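Local coordinates for glycoside hydrolase family 16 protein (Akkermansia muciniphila, PDB 6T2N), which probably hydrolyses internal beta-galactosidic linkages in mucin O-glycans, as an endo-acting O-glycanase that begins mucin breakdown in the human gut, at residues R78-Y86 with N272-A283. Residues are numbered along the deposited sequence; the frame is centred on the assembly and turned at random.
Sequences RNQGSQQTY and NSAVGGTWCEKA
Q83 reaches from the loop that leads into strand 85-86 across to the loop following strand 267-275, and its side chain grips A283 with both ends of its amide. CB rests on CG1 of V275, the two side chains crossing at about a right angle. With CG anti to the carbonyl carbon (chi1 -74°) and the chain extended beyond it, CG passes the CE-NZ end of K282, and CD comes beside CB of the same lysine. At the tip, Q83 OE1 accepts the backbone N of A283 at 2.8 Å, in the carbonyl plane on a lone pair, while Q83 NE2 donates to A283 O at 3.1 Å; this pair of bonds fixes the amide's rotation. The backbone of Q83 is tied too, its N lying 3.0 Å from V275 O. Next along, Q84 bends at chi2 (-76°) and brings OE1 to 2.9 Å from V275 N, the donor standing well above the carbonyl plane. G81 O takes two donors from opposite faces of its plane, G277 N at 3.1 Å and K282 NZ at 2.7 Å. The type I turn N79-S82 that presents this carbonyl is closed by S82 N donating to N79 O, which S82 OG also reaches; within it N79 OD1 accepts from G81 N, an Asx turn. At the other end, S273 O lies at the edge of the Y86 ring, near CE1, and accepts a hydrogen bond from S132 OG. S82 and G276 form a single bridge. The contact thus joins the loop entering strand 85-86, and Y86 in that strand, to the end of strand 267-275 and its following loop, at one end of the beta-sandwich expected of family 16, where strand 127-136 lies between the two strands, pairing parallel with the first and antiparallel with the second.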
loop_
_atom_site.group_PDB
_atom_site.type_symbol
_atom_site.label_atom_id
_atom_site.label_comp_id
_atom_site.label_asym_id
_atom_site.label_seq_id
_atom_site.Cartn_x
_atom_site.Cartn_y
_atom_site.Cartn_z
ATOM N N ARG A 78 -4.196 8.450 -8.993
ATOM C CA ARG A 78 -3.218 7.662 -9.784
ATOM C C ARG A 78 -3.814 6.911 -10.971
ATOM O O ARG A 78 -4.872 6.335 -10.849
ATOM C CB ARG A 78 -2.728 6.442 -9.014
ATOM C CG ARG A 78 -2.068 6.816 -7.720
ATOM C CD ARG A 78 -1.819 5.619 -6.839
ATOM N NE ARG A 78 -1.374 6.403 -5.709
ATOM C CZ ARG A 78 -2.163 6.795 -4.732
ATOM N NH1 ARG A 78 -3.393 6.343 -4.682
ATOM N NH2 ARG A 78 -1.718 7.598 -3.793
ATOM N N ASN A 79 -2.992 6.673 -11.979
ATOM C CA ASN A 79 -3.233 5.584 -12.964
ATOM C C ASN A 79 -4.319 6.058 -13.942
ATOM O O ASN A 79 -5.545 5.929 -13.673
ATOM C CB ASN A 79 -3.521 4.249 -12.275
ATOM C CG ASN A 79 -3.296 3.060 -13.188
ATOM O OD1 ASN A 79 -3.637 3.066 -14.372
ATOM N ND2 ASN A 79 -2.735 2.014 -12.632
ATOM N N GLN A 80 -3.855 6.573 -15.067
ATOM C CA GLN A 80 -4.714 7.126 -16.135
ATOM C C GLN A 80 -5.734 6.094 -16.671
ATOM O O GLN A 80 -6.615 6.481 -17.438
ATOM C CB GLN A 80 -3.730 7.648 -17.173
ATOM C CG GLN A 80 -4.420 8.256 -18.359
ATOM C CD GLN A 80 -3.424 9.035 -19.158
ATOM O OE1 GLN A 80 -2.254 9.019 -18.824
ATOM N NE2 GLN A 80 -3.877 9.668 -20.226
ATOM N N GLY A 81 -5.602 4.816 -16.312
ATOM C CA GLY A 81 -6.492 3.721 -16.733
ATOM C C GLY A 81 -7.531 3.367 -15.679
ATOM O O GLY A 81 -8.488 2.663 -16.015
ATOM N N SER A 82 -7.389 3.866 -14.452
ATOM C CA SER A 82 -8.310 3.643 -13.314
ATOM C C SER A 82 -9.695 4.183 -13.626
ATOM O O SER A 82 -9.814 5.054 -14.504
ATOM C CB SER A 82 -7.757 4.313 -12.104
ATOM O OG SER A 82 -8.017 5.715 -12.136
ATOM N N GLN A 83 -10.708 3.654 -12.951
ATOM C CA GLN A 83 -12.138 3.964 -13.218
ATOM C C GLN A 83 -12.795 4.543 -11.972
ATOM O O GLN A 83 -14.019 4.791 -12.051
ATOM C CB GLN A 83 -12.926 2.706 -13.566
ATOM C CG GLN A 83 -12.674 2.138 -14.949
ATOM C CD GLN A 83 -13.061 0.679 -15.006
ATOM O OE1 GLN A 83 -12.633 -0.127 -14.216
ATOM N NE2 GLN A 83 -13.888 0.293 -15.934
ATOM N N GLN A 84 -12.075 4.671 -10.852
ATOM C CA GLN A 84 -12.674 5.101 -9.562
ATOM C C GLN A 84 -12.158 6.480 -9.133
ATOM O O GLN A 84 -11.037 6.839 -9.528
ATOM C CB GLN A 84 -12.394 4.090 -8.456
ATOM C CG GLN A 84 -11.124 4.393 -7.675
ATOM C CD GLN A 84 -9.855 4.033 -8.415
ATOM O OE1 GLN A 84 -9.865 3.427 -9.502
ATOM N NE2 GLN A 84 -8.734 4.380 -7.796
ATOM N N THR A 85 -12.984 7.180 -8.322
ATOM C CA THR A 85 -12.639 8.370 -7.478
ATOM C C THR A 85 -12.774 7.973 -6.002
ATOM O O THR A 85 -13.564 7.080 -5.698
ATOM C CB THR A 85 -13.477 9.596 -7.846
ATOM O OG1 THR A 85 -12.888 10.717 -7.204
ATOM C CG2 THR A 85 -14.904 9.491 -7.398
ATOM N N TYR A 86 -11.979 8.585 -5.131
ATOM C CA TYR A 86 -11.740 8.128 -3.737
ATOM C C TYR A 86 -12.485 9.037 -2.748
ATOM O O TYR A 86 -12.338 10.270 -2.868
ATOM C CB TYR A 86 -10.226 8.149 -3.449
ATOM C CG TYR A 86 -9.427 6.952 -3.909
ATOM C CD1 TYR A 86 -9.921 5.666 -3.809
ATOM C CD2 TYR A 86 -8.125 7.102 -4.326
ATOM C CE1 TYR A 86 -9.180 4.574 -4.200
ATOM C CE2 TYR A 86 -7.366 6.031 -4.731
ATOM C CZ TYR A 86 -7.896 4.758 -4.677
ATOM O OH TYR A 86 -7.144 3.686 -5.088
ATOM N N ASN A 272 -5.909 0.488 0.053
ATOM C CA ASN A 272 -6.823 1.037 -0.974
ATOM C C ASN A 272 -7.365 -0.106 -1.860
ATOM O O ASN A 272 -6.727 -1.201 -1.921
ATOM C CB ASN A 272 -6.136 2.151 -1.763
ATOM C CG ASN A 272 -5.193 1.565 -2.787
ATOM O OD1 ASN A 272 -4.100 1.162 -2.450
ATOM N ND2 ASN A 272 -5.652 1.347 -4.002
ATOM N N SER A 273 -8.553 0.106 -2.450
ATOM C CA SER A 273 -9.065 -0.640 -3.618
ATOM C C SER A 273 -9.193 0.349 -4.771
ATOM O O SER A 273 -10.026 1.279 -4.692
ATOM C CB SER A 273 -10.353 -1.300 -3.341
ATOM O OG SER A 273 -10.192 -2.336 -2.396
ATOM N N ALA A 274 -8.382 0.163 -5.799
ATOM C CA ALA A 274 -8.592 0.836 -7.086
ATOM C C ALA A 274 -9.521 -0.017 -7.945
ATOM O O ALA A 274 -9.890 -1.104 -7.499
ATOM C CB ALA A 274 -7.290 1.077 -7.779
ATOM N N VAL A 275 -9.912 0.527 -9.096
ATOM C CA VAL A 275 -10.773 -0.121 -10.112
ATOM C C VAL A 275 -10.052 0.129 -11.434
ATOM O O VAL A 275 -9.505 1.248 -11.614
ATOM C CB VAL A 275 -12.214 0.434 -10.071
ATOM C CG1 VAL A 275 -13.126 -0.292 -11.022
ATOM C CG2 VAL A 275 -12.800 0.347 -8.689
ATOM N N GLY A 276 -9.978 -0.887 -12.284
ATOM C CA GLY A 276 -9.294 -0.774 -13.581
ATOM C C GLY A 276 -7.840 -0.416 -13.364
ATOM O O GLY A 276 -7.262 -0.863 -12.391
ATOM N N GLY A 277 -7.256 0.374 -14.245
ATOM C CA GLY A 277 -5.808 0.343 -14.545
ATOM C C GLY A 277 -5.537 0.002 -16.010
ATOM O O GLY A 277 -6.354 -0.758 -16.631
ATOM N N THR A 278 -4.461 0.563 -16.571
ATOM C CA THR A 278 -3.964 0.270 -17.953
ATOM C C THR A 278 -3.683 -1.245 -18.057
ATOM O O THR A 278 -3.893 -1.859 -19.123
ATOM C CB THR A 278 -2.741 1.148 -18.267
ATOM O OG1 THR A 278 -1.874 0.970 -17.146
ATOM C CG2 THR A 278 -3.030 2.629 -18.435
ATOM N N TRP A 279 -3.223 -1.852 -16.967
ATOM C CA TRP A 279 -3.291 -3.326 -16.830
ATOM C C TRP A 279 -4.035 -3.648 -15.556
ATOM O O TRP A 279 -3.572 -3.289 -14.463
ATOM C CB TRP A 279 -1.957 -4.078 -16.929
ATOM C CG TRP A 279 -2.119 -5.215 -17.895
ATOM C CD1 TRP A 279 -2.733 -6.416 -17.663
ATOM C CD2 TRP A 279 -1.785 -5.185 -19.296
ATOM N NE1 TRP A 279 -2.751 -7.164 -18.807
ATOM C CE2 TRP A 279 -2.182 -6.436 -19.828
ATOM C CE3 TRP A 279 -1.166 -4.243 -20.134
ATOM C CZ2 TRP A 279 -1.974 -6.765 -21.170
ATOM C CZ3 TRP A 279 -0.974 -4.578 -21.454
ATOM C CH2 TRP A 279 -1.372 -5.818 -21.964
ATOM N N CYS A 280 -5.198 -4.204 -15.834
ATOM C CA CYS A 280 -6.250 -4.746 -14.957
ATOM C C CYS A 280 -7.469 -4.702 -15.884
ATOM O O CYS A 280 -7.801 -3.607 -16.361
ATOM C CB CYS A 280 -6.426 -3.977 -13.640
ATOM S SG CYS A 280 -7.312 -4.908 -12.341
ATOM N N GLU A 281 -8.022 -5.837 -16.278
ATOM C CA GLU A 281 -9.462 -5.861 -16.602
ATOM C C GLU A 281 -10.127 -4.563 -16.107
ATOM O O GLU A 281 -9.999 -4.164 -14.929
ATOM C CB GLU A 281 -10.125 -7.071 -15.930
ATOM C CG GLU A 281 -10.202 -8.297 -16.828
ATOM C CD GLU A 281 -10.801 -9.482 -16.111
ATOM O OE1 GLU A 281 -11.112 -9.341 -14.918
ATOM O OE2 GLU A 281 -10.938 -10.539 -16.743
ATOM N N LYS A 282 -10.905 -3.932 -16.948
ATOM C CA LYS A 282 -11.704 -2.783 -16.467
ATOM C C LYS A 282 -13.013 -3.357 -15.895
ATOM O O LYS A 282 -13.449 -4.423 -16.308
ATOM C CB LYS A 282 -11.706 -1.735 -17.589
ATOM C CG LYS A 282 -10.285 -1.399 -18.082
ATOM C CD LYS A 282 -9.760 -0.010 -17.743
ATOM C CE LYS A 282 -10.642 1.069 -18.377
ATOM N NZ LYS A 282 -10.216 2.473 -18.112
ATOM N N ALA A 283 -13.535 -2.754 -14.846
ATOM C CA ALA A 283 -14.820 -3.129 -14.238
ATOM C C ALA A 283 -15.973 -2.895 -15.231
ATOM O O ALA A 283 -15.875 -2.069 -16.122
ATOM C CB ALA A 283 -14.958 -2.311 -12.993
#